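Long-range contacts in replicative DNA helicase DnaB, 1st part (Mycobacterium tuberculosis, PDB 2R5U), which probably unwinds duplex DNA ahead of the replisome as a hexameric ATP-dependent 5'-3' helicase, of which this is the N-terminal domain: residues A33-L38 and H107-T112; D46-V51 and A71-Y76; P57-R62 and E128-R133. All blocks are in the same frame, centred on the assembly; numbering follows the deposited sequence.

Contact 1: A33-L38 and H107-T112; sequences AEQSVL and HTLIST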
ATOM      1  N   ALA B  33      -8.839  25.232 -31.243  1.00 27.61           N
ATOM      2  CA  ALA B  33     -10.248  25.350 -30.841  1.00 27.10           C
ATOM      3  C   ALA B  33     -10.417  25.316 -29.304  1.00 26.63           C
ATOM      4  O   ALA B  33     -11.264  26.030 -28.750  1.00 26.26           O
ATOM      5  CB  ALA B  33     -11.101  24.314 -31.533  1.00 27.29           C
ATOM      6  N   GLU B  34      -9.589  24.531 -28.616  1.00 26.71           N
ATOM      7  CA  GLU B  34      -9.587  24.544 -27.135  1.00 26.53           C
ATOM      8  C   GLU B  34      -9.252  25.931 -26.571  1.00 25.83           C
ATOM      9  O   GLU B  34      -9.861  26.379 -25.596  1.00 24.72           O
ATOM     10  CB  GLU B  34      -8.613  23.518 -26.542  1.00 25.80           C
ATOM     11  CG  GLU B  34      -9.043  22.049 -26.783  1.00 27.45           C
ATOM     12  CD  GLU B  34      -8.191  20.987 -26.101  1.00 27.83           C
ATOM     13  OE1 GLU B  34      -7.322  21.288 -25.246  1.00 27.87           O
ATOM     14  OE2 GLU B  34      -8.438  19.797 -26.417  1.00 30.91           O
ATOM     15  N   GLN B  35      -8.238  26.560 -27.148  1.00 25.69           N
ATOM     16  CA  GLN B  35      -7.799  27.905 -26.730  1.00 26.34           C
ATOM     17  C   GLN B  35      -8.910  28.926 -26.920  1.00 25.51           C
ATOM     18  O   GLN B  35      -9.212  29.678 -26.009  1.00 26.51           O
ATOM     19  CB  GLN B  35      -6.523  28.308 -27.484  1.00 25.69           C
ATOM     20  CG  GLN B  35      -5.283  27.541 -27.039  1.00 24.78           C
ATOM     21  CD  GLN B  35      -4.101  27.720 -27.982  1.00 26.81           C
ATOM     22  OE1 GLN B  35      -4.250  28.130 -29.136  1.00 31.81           O
ATOM     23  NE2 GLN B  35      -2.929  27.385 -27.505  1.00 27.03           N
ATOM     24  N   SER B  36      -9.534  28.910 -28.090  1.00 26.07           N
ATOM     25  CA  SER B  36     -10.641  29.810 -28.432  1.00 25.88           C
ATOM     26  C   SER B  36     -11.866  29.653 -27.510  1.00 25.62           C
ATOM     27  O   SER B  36     -12.496  30.650 -27.117  1.00 24.96           O
ATOM     28  CB  SER B  36     -11.062  29.602 -29.891  1.00 25.76           C
ATOM     29  OG  SER B  36     -10.019  29.974 -30.794  1.00 28.57           O
ATOM     30  N   VAL B  37     -12.203  28.398 -27.181  1.00 25.11           N
ATOM     31  CA  VAL B  37     -13.260  28.108 -26.196  1.00 24.33           C
ATOM     32  C   VAL B  37     -12.970  28.750 -24.844  1.00 24.27           C
ATOM     33  O   VAL B  37     -13.847  29.412 -24.256  1.00 23.71           O
ATOM     34  CB  VAL B  37     -13.498  26.602 -25.982  1.00 24.89           C
ATOM     35  CG1 VAL B  37     -14.383  26.377 -24.750  1.00 26.07           C
ATOM     36  CG2 VAL B  37     -14.184  26.019 -27.158  1.00 24.73           C
ATOM     37  N   LEU B  38     -11.751  28.551 -24.352  1.00 23.71           N
ATOM     38  CA  LEU B  38     -11.374  29.062 -23.043  1.00 24.16           C
ATOM     39  C   LEU B  38     -11.321  30.599 -23.034  1.00 24.49           C
ATOM     40  O   LEU B  38     -11.735  31.217 -22.072  1.00 23.55           O
ATOM     41  CB  LEU B  38     -10.052  28.454 -22.571  1.00 23.27           C
ATOM     42  CG  LEU B  38     -10.082  26.946 -22.267  1.00 24.16           C
ATOM     43  CD1 LEU B  38      -8.679  26.453 -21.961  1.00 23.46           C
ATOM     44  CD2 LEU B  38     -11.050  26.614 -21.115  1.00 21.84           C
ATOM     45  N   HIS B 107      -4.277  35.488 -20.040  1.00 32.48           N
ATOM     46  CA  HIS B 107      -4.298  36.649 -20.932  1.00 34.32           C
ATOM     47  C   HIS B 107      -3.998  36.267 -22.386  1.00 34.54           C
ATOM     48  O   HIS B 107      -4.616  36.805 -23.292  1.00 35.03           O
ATOM     49  CB  HIS B 107      -3.353  37.747 -20.434  1.00 34.68           C
ATOM     50  CG  HIS B 107      -3.850  38.435 -19.202  1.00 37.25           C
ATOM     51  ND1 HIS B 107      -5.000  39.198 -19.193  1.00 39.07           N
ATOM     52  CD2 HIS B 107      -3.384  38.440 -17.932  1.00 38.89           C
ATOM     53  CE1 HIS B 107      -5.204  39.667 -17.975  1.00 39.47           C
ATOM     54  NE2 HIS B 107      -4.238  39.221 -17.190  1.00 40.44           N
ATOM     55  N   THR B 108      -3.077  35.323 -22.583  1.00 35.34           N
ATOM     56  CA  THR B 108      -2.816  34.745 -23.911  1.00 36.35           C
ATOM     57  C   THR B 108      -4.080  34.080 -24.504  1.00 36.24           C
ATOM     58  O   THR B 108      -4.442  34.339 -25.653  1.00 36.64           O
ATOM     59  CB  THR B 108      -1.646  33.741 -23.865  1.00 36.68           C
ATOM     60  OG1 THR B 108      -0.441  34.410 -23.469  1.00 37.76           O
ATOM     61  CG2 THR B 108      -1.430  33.108 -25.214  1.00 36.75           C
ATOM     62  N   LEU B 109      -4.770  33.263 -23.709  1.00 36.15           N
ATOM     63  CA  LEU B 109      -6.037  32.647 -24.131  1.00 36.39           C
ATOM     64  C   LEU B 109      -7.088  33.651 -24.556  1.00 37.11           C
ATOM     65  O   LEU B 109      -7.757  33.462 -25.566  1.00 36.93           O
ATOM     66  CB  LEU B 109      -6.615  31.774 -23.017  1.00 35.26           C
ATOM     67  CG  LEU B 109      -5.849  30.508 -22.681  1.00 34.12           C
ATOM     68  CD1 LEU B 109      -6.535  29.774 -21.538  1.00 33.75           C
ATOM     69  CD2 LEU B 109      -5.734  29.617 -23.919  1.00 32.86           C
ATOM     70  N   ILE B 110      -7.236  34.721 -23.781  1.00 38.40           N
ATOM     71  CA  ILE B 110      -8.171  35.788 -24.118  1.00 39.93           C
ATOM     72  C   ILE B 110      -7.813  36.428 -25.475  1.00 41.67           C
ATOM     73  O   ILE B 110      -8.696  36.683 -26.296  1.00 41.50           O
ATOM     74  CB  ILE B 110      -8.247  36.838 -22.972  1.00 39.63           C
ATOM     75  CG1 ILE B 110      -9.066  36.264 -21.803  1.00 38.74           C
ATOM     76  CG2 ILE B 110      -8.841  38.142 -23.456  1.00 39.10           C
ATOM     77  CD1 ILE B 110      -8.893  37.019 -20.505  1.00 39.31           C
ATOM     78  N   SER B 111      -6.516  36.638 -25.697  1.00 43.95           N
ATOM     79  CA  SER B 111      -5.970  37.190 -26.948  1.00 46.22           C
ATOM     80  C   SER B 111      -6.181  36.322 -28.189  1.00 47.41           C
ATOM     81  O   SER B 111      -6.043  36.821 -29.303  1.00 48.16           O
ATOM     82  CB  SER B 111      -4.473  37.467 -26.801  1.00 45.92           C
ATOM     83  OG  SER B 111      -4.205  38.313 -25.697  1.00 47.79           O
ATOM     84  N   THR B 112      -6.492  35.036 -28.015  1.00 48.82           N
ATOM     85  CA  THR B 112      -6.755  34.153 -29.155  1.00 49.79           C
ATOM     86  C   THR B 112      -8.092  34.467 -29.828  1.00 50.97           C
ATOM     87  O   THR B 112      -8.277  34.158 -31.005  1.00 51.21           O
ATOM     88  CB  THR B 112      -6.702  32.636 -28.786  1.00 50.07           C
ATOM     89  OG1 THR B 112      -7.822  32.275 -27.960  1.00 49.69           O
ATOM     90  CG2 THR B 112      -5.402  32.288 -28.073  1.00 49.63           C
TER

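Contact 2: D46-V51 and A71-Y76; sequences DAIADV and AILDLY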
ATOM      1  N   ASP B  46     -22.390  34.493 -20.978  1.00 32.77           N
ATOM      2  CA  ASP B  46     -23.204  33.886 -22.049  1.00 32.74           C
ATOM      3  C   ASP B  46     -22.430  32.812 -22.818  1.00 31.25           C
ATOM      4  O   ASP B  46     -23.013  31.815 -23.244  1.00 30.13           O
ATOM      5  CB  ASP B  46     -23.729  34.950 -23.028  1.00 34.14           C
ATOM      6  CG  ASP B  46     -24.653  35.970 -22.357  1.00 38.54           C
ATOM      7  OD1 ASP B  46     -25.184  35.676 -21.261  1.00 43.14           O
ATOM      8  OD2 ASP B  46     -24.854  37.073 -22.926  1.00 43.33           O
ATOM      9  N   ALA B  47     -21.123  33.021 -22.993  1.00 29.26           N
ATOM     10  CA  ALA B  47     -20.276  32.036 -23.672  1.00 27.93           C
ATOM     11  C   ALA B  47     -20.101  30.766 -22.825  1.00 26.64           C
ATOM     12  O   ALA B  47     -20.124  29.666 -23.365  1.00 26.75           O
ATOM     13  CB  ALA B  47     -18.929  32.627 -24.020  1.00 27.14           C
ATOM     14  N   ILE B  48     -19.930  30.911 -21.514  1.00 25.03           N
ATOM     15  CA  ILE B  48     -19.850  29.732 -20.638  1.00 24.39           C
ATOM     16  C   ILE B  48     -21.111  28.866 -20.831  1.00 24.79           C
ATOM     17  O   ILE B  48     -21.008  27.662 -21.032  1.00 23.50           O
ATOM     18  CB  ILE B  48     -19.704  30.102 -19.144  1.00 24.58           C
ATOM     19  CG1 ILE B  48     -18.444  30.963 -18.898  1.00 23.15           C
ATOM     20  CG2 ILE B  48     -19.664  28.820 -18.291  1.00 26.07           C
ATOM     21  CD1 ILE B  48     -18.368  31.527 -17.485  1.00 23.35           C
ATOM     22  N   ALA B  49     -22.293  29.495 -20.786  1.00 25.01           N
ATOM     23  CA  ALA B  49     -23.567  28.760 -20.923  1.00 25.94           C
ATOM     24  C   ALA B  49     -23.637  28.015 -22.235  1.00 26.88           C
ATOM     25  O   ALA B  49     -24.030  26.854 -22.274  1.00 27.43           O
ATOM     26  CB  ALA B  49     -24.773  29.716 -20.786  1.00 25.62           C
ATOM     27  N   ASP B  50     -23.235  28.680 -23.314  1.00 28.23           N
ATOM     28  CA  ASP B  50     -23.172  28.044 -24.637  1.00 29.70           C
ATOM     29  C   ASP B  50     -22.258  26.808 -24.694  1.00 29.03           C
ATOM     30  O   ASP B  50     -22.623  25.767 -25.265  1.00 28.20           O
ATOM     31  CB  ASP B  50     -22.668  29.050 -25.646  1.00 30.97           C
ATOM     32  CG  ASP B  50     -23.737  29.515 -26.554  1.00 37.09           C
ATOM     33  OD1 ASP B  50     -23.736  29.034 -27.716  1.00 43.35           O
ATOM     34  OD2 ASP B  50     -24.588  30.327 -26.110  1.00 41.19           O
ATOM     35  N   VAL B  51     -21.079  26.951 -24.104  1.00 28.41           N
ATOM     36  CA  VAL B  51     -20.052  25.919 -24.076  1.00 28.58           C
ATOM     37  C   VAL B  51     -20.523  24.688 -23.285  1.00 28.71           C
ATOM     38  O   VAL B  51     -20.320  23.533 -23.712  1.00 27.91           O
ATOM     39  CB  VAL B  51     -18.720  26.526 -23.524  1.00 28.24           C
ATOM     40  CG1 VAL B  51     -17.722  25.458 -23.173  1.00 30.14           C
ATOM     41  CG2 VAL B  51     -18.126  27.500 -24.565  1.00 28.86           C
ATOM     42  N   ALA B  71     -11.908  25.190 -13.435  1.00 25.64           N
ATOM     43  CA  ALA B  71     -11.911  26.380 -12.584  1.00 26.32           C
ATOM     44  C   ALA B  71     -13.050  27.362 -12.965  1.00 26.43           C
ATOM     45  O   ALA B  71     -13.762  27.865 -12.086  1.00 26.68           O
ATOM     46  CB  ALA B  71     -10.553  27.078 -12.624  1.00 25.25           C
ATOM     47  N   ILE B  72     -13.239  27.603 -14.261  1.00 26.09           N
ATOM     48  CA  ILE B  72     -14.359  28.445 -14.736  1.00 25.97           C
ATOM     49  C   ILE B  72     -15.722  27.842 -14.318  1.00 26.84           C
ATOM     50  O   ILE B  72     -16.596  28.539 -13.789  1.00 25.47           O
ATOM     51  CB  ILE B  72     -14.313  28.657 -16.263  1.00 26.11           C
ATOM     52  CG1 ILE B  72     -12.982  29.320 -16.699  1.00 24.57           C
ATOM     53  CG2 ILE B  72     -15.497  29.495 -16.725  1.00 25.89           C
ATOM     54  CD1 ILE B  72     -12.786  29.319 -18.253  1.00 25.79           C
ATOM     55  N   LEU B  73     -15.903  26.549 -14.555  1.00 27.55           N
ATOM     56  CA  LEU B  73     -17.147  25.892 -14.181  1.00 30.02           C
ATOM     57  C   LEU B  73     -17.373  25.948 -12.671  1.00 30.53           C
ATOM     58  O   LEU B  73     -18.508  26.107 -12.227  1.00 30.76           O
ATOM     59  CB  LEU B  73     -17.177  24.443 -14.661  1.00 30.36           C
ATOM     60  CG  LEU B  73     -17.319  24.139 -16.151  1.00 33.59           C
ATOM     61  CD1 LEU B  73     -18.092  22.834 -16.242  1.00 36.03           C
ATOM     62  CD2 LEU B  73     -18.006  25.233 -16.980  1.00 36.31           C
ATOM     63  N   ASP B  74     -16.299  25.801 -11.888  1.00 31.06           N
ATOM     64  CA  ASP B  74     -16.388  25.938 -10.417  1.00 32.46           C
ATOM     65  C   ASP B  74     -16.994  27.274  -9.999  1.00 31.46           C
ATOM     66  O   ASP B  74     -17.908  27.323  -9.163  1.00 32.06           O
ATOM     67  CB  ASP B  74     -15.018  25.804  -9.759  1.00 33.28           C
ATOM     68  CG  ASP B  74     -14.913  24.588  -8.885  1.00 39.01           C
ATOM     69  OD1 ASP B  74     -14.646  23.486  -9.426  1.00 43.99           O
ATOM     70  OD2 ASP B  74     -15.105  24.742  -7.645  1.00 42.60           O
ATOM     71  N   LEU B  75     -16.464  28.347 -10.579  1.00 30.06           N
ATOM     72  CA  LEU B  75     -16.922  29.707 -10.325  1.00 29.43           C
ATOM     73  C   LEU B  75     -18.361  29.928 -10.791  1.00 29.46           C
ATOM     74  O   LEU B  75     -19.190  30.443 -10.052  1.00 27.93           O
ATOM     75  CB  LEU B  75     -15.975  30.705 -10.992  1.00 29.48           C
ATOM     76  CG  LEU B  75     -14.606  30.854 -10.300  1.00 28.93           C
ATOM     77  CD1 LEU B  75     -13.643  31.635 -11.176  1.00 26.96           C
ATOM     78  CD2 LEU B  75     -14.768  31.536  -8.953  1.00 27.77           C
ATOM     79  N   TYR B  76     -18.640  29.515 -12.025  1.00 29.14           N
ATOM     80  CA  TYR B  76     -19.957  29.661 -12.629  1.00 31.07           C
ATOM     81  C   TYR B  76     -21.060  28.914 -11.840  1.00 31.32           C
ATOM     82  O   TYR B  76     -22.158  29.441 -11.655  1.00 31.64           O
ATOM     83  CB  TYR B  76     -19.873  29.207 -14.085  1.00 30.48           C
ATOM     84  CG  TYR B  76     -21.158  29.180 -14.880  1.00 30.41           C
ATOM     85  CD1 TYR B  76     -21.627  30.325 -15.534  1.00 31.65           C
ATOM     86  CD2 TYR B  76     -21.853  27.985 -15.058  1.00 30.26           C
ATOM     87  CE1 TYR B  76     -22.792  30.281 -16.309  1.00 32.18           C
ATOM     88  CE2 TYR B  76     -23.009  27.928 -15.819  1.00 30.01           C
ATOM     89  CZ  TYR B  76     -23.474  29.073 -16.434  1.00 31.01           C
ATOM     90  OH  TYR B  76     -24.613  28.984 -17.191  1.00 34.75           O
TER

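Contact 3: P57-R62 and E128-R133; sequences PGDFYR and EKALLR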
ATOM      1  N   PRO B  57     -17.007  17.158 -18.653  1.00 39.87           N
ATOM      2  CA  PRO B  57     -15.675  16.944 -18.049  1.00 39.19           C
ATOM      3  C   PRO B  57     -14.821  15.938 -18.823  1.00 38.06           C
ATOM      4  O   PRO B  57     -15.324  14.911 -19.277  1.00 37.82           O
ATOM      5  CB  PRO B  57     -15.983  16.399 -16.639  1.00 39.47           C
ATOM      6  CG  PRO B  57     -17.492  16.196 -16.583  1.00 40.70           C
ATOM      7  CD  PRO B  57     -18.075  17.095 -17.641  1.00 40.35           C
ATOM      8  N   GLY B  58     -13.542  16.260 -19.005  1.00 36.75           N
ATOM      9  CA  GLY B  58     -12.620  15.363 -19.701  1.00 35.52           C
ATOM     10  C   GLY B  58     -12.473  15.612 -21.188  1.00 34.30           C
ATOM     11  O   GLY B  58     -11.607  15.010 -21.821  1.00 34.18           O
ATOM     12  N   ASP B  59     -13.282  16.517 -21.746  1.00 33.04           N
ATOM     13  CA  ASP B  59     -13.285  16.778 -23.198  1.00 32.15           C
ATOM     14  C   ASP B  59     -12.024  17.478 -23.755  1.00 31.14           C
ATOM     15  O   ASP B  59     -11.723  17.404 -24.956  1.00 30.00           O
ATOM     16  CB  ASP B  59     -14.557  17.526 -23.605  1.00 32.82           C
ATOM     17  CG  ASP B  59     -15.781  16.597 -23.761  1.00 34.89           C
ATOM     18  OD1 ASP B  59     -15.638  15.350 -23.721  1.00 35.03           O
ATOM     19  OD2 ASP B  59     -16.895  17.128 -23.931  1.00 37.97           O
ATOM     20  N   PHE B  60     -11.274  18.135 -22.886  1.00 30.17           N
ATOM     21  CA  PHE B  60     -10.067  18.827 -23.331  1.00 30.48           C
ATOM     22  C   PHE B  60      -8.917  17.830 -23.401  1.00 30.64           C
ATOM     23  O   PHE B  60      -8.712  17.081 -22.460  1.00 30.18           O
ATOM     24  CB  PHE B  60      -9.738  19.977 -22.382  1.00 29.25           C
ATOM     25  CG  PHE B  60     -10.657  21.151 -22.549  1.00 29.20           C
ATOM     26  CD1 PHE B  60     -11.884  21.179 -21.900  1.00 26.48           C
ATOM     27  CD2 PHE B  60     -10.325  22.191 -23.419  1.00 28.68           C
ATOM     28  CE1 PHE B  60     -12.761  22.262 -22.075  1.00 26.12           C
ATOM     29  CE2 PHE B  60     -11.192  23.273 -23.604  1.00 27.53           C
ATOM     30  CZ  PHE B  60     -12.410  23.302 -22.912  1.00 28.14           C
ATOM     31  N   TYR B  61      -8.206  17.807 -24.523  1.00 31.89           N
ATOM     32  CA  TYR B  61      -7.024  16.956 -24.654  1.00 33.01           C
ATOM     33  C   TYR B  61      -5.898  17.425 -23.741  1.00 33.08           C
ATOM     34  O   TYR B  61      -5.286  16.624 -23.033  1.00 32.41           O
ATOM     35  CB  TYR B  61      -6.517  16.889 -26.103  1.00 34.04           C
ATOM     36  CG  TYR B  61      -5.280  16.010 -26.222  1.00 36.05           C
ATOM     37  CD1 TYR B  61      -4.046  16.555 -26.561  1.00 37.46           C
ATOM     38  CD2 TYR B  61      -5.341  14.635 -25.930  1.00 38.16           C
ATOM     39  CE1 TYR B  61      -2.898  15.743 -26.648  1.00 38.94           C
ATOM     40  CE2 TYR B  61      -4.207  13.818 -26.001  1.00 38.39           C
ATOM     41  CZ  TYR B  61      -2.992  14.378 -26.363  1.00 38.68           C
ATOM     42  OH  TYR B  61      -1.870  13.577 -26.442  1.00 38.37           O
ATOM     43  N   ARG B  62      -5.609  18.723 -23.767  1.00 33.30           N
ATOM     44  CA  ARG B  62      -4.506  19.259 -22.963  1.00 34.21           C
ATOM     45  C   ARG B  62      -4.917  19.422 -21.494  1.00 33.39           C
ATOM     46  O   ARG B  62      -5.906  20.102 -21.216  1.00 33.36           O
ATOM     47  CB  ARG B  62      -4.056  20.601 -23.536  1.00 35.00           C
ATOM     48  CG  ARG B  62      -2.586  20.875 -23.321  1.00 39.73           C
ATOM     49  CD  ARG B  62      -2.263  22.300 -23.638  1.00 46.31           C
ATOM     50  NE  ARG B  62      -1.703  23.032 -22.502  1.00 51.81           N
ATOM     51  CZ  ARG B  62      -0.398  23.162 -22.258  1.00 53.85           C
ATOM     52  NH1 ARG B  62       0.017  23.872 -21.214  1.00 54.11           N
ATOM     53  NH2 ARG B  62       0.496  22.588 -23.064  1.00 55.80           N
ATOM     54  N   GLU B 128     -16.583  17.158 -30.823  1.00 32.83           N
ATOM     55  CA  GLU B 128     -16.374  16.195 -31.887  1.00 33.78           C
ATOM     56  C   GLU B 128     -15.058  15.443 -31.721  1.00 33.90           C
ATOM     57  O   GLU B 128     -15.030  14.212 -31.802  1.00 33.59           O
ATOM     58  CB  GLU B 128     -16.422  16.867 -33.253  1.00 34.35           C
ATOM     59  CG  GLU B 128     -17.522  16.337 -34.137  1.00 38.87           C
ATOM     60  CD  GLU B 128     -17.418  16.815 -35.566  1.00 44.53           C
ATOM     61  OE1 GLU B 128     -16.278  16.958 -36.075  1.00 47.20           O
ATOM     62  OE2 GLU B 128     -18.486  17.046 -36.183  1.00 47.63           O
ATOM     63  N   LYS B 129     -13.981  16.185 -31.457  1.00 33.40           N
ATOM     64  CA  LYS B 129     -12.666  15.597 -31.240  1.00 32.82           C
ATOM     65  C   LYS B 129     -12.633  14.734 -29.980  1.00 32.83           C
ATOM     66  O   LYS B 129     -11.971  13.671 -29.952  1.00 32.72           O
ATOM     67  CB  LYS B 129     -11.588  16.694 -31.209  1.00 32.83           C
ATOM     68  CG  LYS B 129     -11.508  17.506 -32.507  1.00 34.04           C
ATOM     69  CD  LYS B 129     -10.978  16.713 -33.695  1.00 36.85           C
ATOM     70  CE  LYS B 129     -10.960  17.568 -34.957  1.00 38.77           C
ATOM     71  NZ  LYS B 129     -10.384  16.818 -36.121  1.00 42.88           N
ATOM     72  N   ALA B 130     -13.357  15.165 -28.945  1.00 31.67           N
ATOM     73  CA  ALA B 130     -13.474  14.381 -27.733  1.00 32.36           C
ATOM     74  C   ALA B 130     -14.214  13.065 -28.029  1.00 32.80           C
ATOM     75  O   ALA B 130     -13.752  12.012 -27.608  1.00 32.89           O
ATOM     76  CB  ALA B 130     -14.167  15.151 -26.637  1.00 31.53           C
ATOM     77  N   LEU B 131     -15.329  13.137 -28.761  1.00 33.88           N
ATOM     78  CA  LEU B 131     -16.073  11.922 -29.178  1.00 34.54           C
ATOM     79  C   LEU B 131     -15.148  10.907 -29.851  1.00 35.23           C
ATOM     80  O   LEU B 131     -15.040   9.757 -29.402  1.00 35.37           O
ATOM     81  CB  LEU B 131     -17.258  12.264 -30.085  1.00 34.72           C
ATOM     82  CG  LEU B 131     -18.310  11.165 -30.337  1.00 35.78           C
ATOM     83  CD1 LEU B 131     -18.685  10.461 -29.023  1.00 38.27           C
ATOM     84  CD2 LEU B 131     -19.553  11.743 -30.981  1.00 35.02           C
ATOM     85  N   LEU B 132     -14.453  11.361 -30.888  1.00 35.24           N
ATOM     86  CA  LEU B 132     -13.483  10.554 -31.615  1.00 36.62           C
ATOM     87  C   LEU B 132     -12.330   9.991 -30.775  1.00 36.87           C
ATOM     88  O   LEU B 132     -11.970   8.809 -30.931  1.00 37.54           O
ATOM     89  CB  LEU B 132     -12.960  11.325 -32.825  1.00 36.51           C
ATOM     90  CG  LEU B 132     -14.000  11.694 -33.878  1.00 37.40           C
ATOM     91  CD1 LEU B 132     -13.407  12.687 -34.866  1.00 37.64           C
ATOM     92  CD2 LEU B 132     -14.514  10.434 -34.604  1.00 38.73           C
ATOM     93  N   ARG B 133     -11.762  10.807 -29.885  1.00 36.80           N
ATOM     94  CA  ARG B 133     -10.749  10.332 -28.942  1.00 37.07           C
ATOM     95  C   ARG B 133     -11.253   9.247 -28.012  1.00 37.63           C
ATOM     96  O   ARG B 133     -10.534   8.292 -27.745  1.00 37.57           O
ATOM     97  CB  ARG B 133     -10.165  11.463 -28.080  1.00 36.86           C
ATOM     98  CG  ARG B 133      -8.704  11.686 -28.296  1.00 37.23           C
ATOM     99  CD  ARG B 133      -7.995  12.621 -27.289  1.00 36.02           C
ATOM    100  NE  ARG B 133      -8.842  13.314 -26.306  1.00 33.38           N
ATOM    101  CZ  ARG B 133      -9.615  14.382 -26.540  1.00 31.30           C
ATOM    102  NH1 ARG B 133      -9.717  14.928 -27.749  1.00 27.81           N
ATOM    103  NH2 ARG B 133     -10.309  14.899 -25.532  1.00 28.45           N
TER
HETATM  104  O   HOH W   1     -11.415  17.457 -27.548  1.00 27.26           O

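Contact 1: A33-L38 and H107-T112
In the all-helical N-terminal domain of DnaB, helix 31-43 packs against the last part of helix 102-111, and Leu109 makes the largest share of the contact between 33-38 and 107-112. It leaves the backbone toward helix 31-43, and with CG anti to the carbonyl carbon (chi1 -68°) its two methyls fork over successive turns of that helix. CD2 of Leu109 lies 3.8 Å from CG of Gln35; the two side chains cross at about a right angle, so the extended aliphatic part of the glutamine passes across the methyl. The other branch serves Leu38, with Leu109 CD1 3.9 Å from Leu38 CB. These two leucines run side by side in the same direction, and Leu38 carries the apolar patch on to Val68 and Tyr69 of helix 63-77. One turn beyond Leu109, Thr112 also points toward helix 31-43. Thr112 CG2 lies 4.2 Å from Gln35 CB and Thr112 OG1 3.5 Å from Gln35 O. Ser36 is touched by Tyr122 of helix 119-147 and by Val113. No hydrogen bond links the segments, and the contact rests on van der Waals packing. The hydroxyl of Thr112 turns back to the backbone of its own segment: with OG1 in the crowded position between backbone N and carbonyl carbon (chi1 70°), it donates in the carbonyl plane to Leu109 O at 2.7 Å, an oxygen that also accepts from Thr112 N.

Contact 2: D46-V51 and A71-Y76
Two helices of the DnaB N-terminal domain, 45-52 and 63-77, meet here across an apolar seam, their short segments crossing at -110° with axes 11.4 Å apart. Ile48 is the centre of the seam and uses both of its branches. Ile48 CG2, anti to the backbone N, sits over the middle of the Tyr76 ring, 3.7 Å from the ring centroid and only 14° off the ring normal, a CH-pi contact made squarely on the face. The longer branch reaches Ile72, bringing Ile48 CD1 to 3.6 Å from Ile72 CG2 where the two isoleucines cross obliquely. Leu73 adds a looser contact, its CD2 4.2 Å from Ile48 CG2. Tyr76, with CG anti to its own backbone N (chi1 176°), reaches toward helix 45-52 and runs antiparallel alongside Ile48. Its hydroxyl reaches Ala49, with Tyr76 OH 3.7 Å from Ala49 CB. Met41 of helix 31-43 touches both Ile48 and Ile72 and so brings a third helix to the seam, while Lys45 and Leu52 also meet Tyr76. With no hydrogen bond between 46-51 and 71-76, cohesion comes from dispersion and the hydrophobic effect, and the isoleucine methyl over the ring face is held chiefly by dispersion, with at most a small electrostatic share.

Contact 3: P57-R62 and E128-R133
The guanidinium of Arg133 has Tyr61 CB over the centre of one face, 4.0 Å above its plane, while Gly58 O and a water lie at its edge in the plane. The Tyr61 ring does not stack on it: ring and guanidinium planes stand 62° apart, and the ring approaches the aliphatic part of the arginine, Tyr61 CD2 lying 3.6 Å from Arg133 CD. In the fold of the DnaB N-terminal domain this joins the loop between helices 45-52 and 63-77 to the long helix 119-147, which continues into the helical hairpin formed with helix 155-169. Arg133 points toward the loop, and a sharp bend at chi3 (-6°) folds the chain so that NH2 can donate to Asp59 O at 2.9 Å. The bond is moderately bent (148° at the hydrogen); the acceptor lies near the guanidinium plane, but the nitrogen stands well above the carbonyl plane of Asp59, not on a lone pair. Water 1 bridges the same two groups, giving a hydrogen bond to Asp59 O at 2.6 Å and accepting one from Arg133 NH1, which also binds Pro28 O. The arginine thus ties the loop and the N-terminal residues around Pro27 and Pro28 to one helix, through backbone carbonyls. The Asp59 carboxylate is engaged otherwise, with OD2 held by Arg56 N and Arg134 making a long, weak ion pair to OD1; the positive charge of Arg133, its NH2 5.6 Å from Asp59 OD1, probably helps keep Asp59 ionised. Tyr61 N hydrogen-bonds to Glu34 OE2 of helix 31-43. One turn before Arg133, Ala130 also points at the loop, its CB packed 3.3 Å from Asp59 OD1.

Overall arrangement
Contacts 1 and 2 lie in the compact helical part of the domain, their centres about 14 Å apart; contact 3 sits about 17 Å from the centre of each, where that part meets helix 119-147. Along the chain, contact 2 is nested within the loop closed by contact 1, whereas contact 3 crosses both. Contacts 1 and 2 touch through Val37 and Val51, on successive helices 31-43 and 45-52. Contacts 1 and 3 touch through Glu34 and Leu38, which meet the 57-62 loop; contacts 2 and 3 do not touch. Helix 31-43 therefore links the three, connecting the globular helices to the long helix, whose Leu132 packs on Gly146 of a neighbouring subunit in the hexamer.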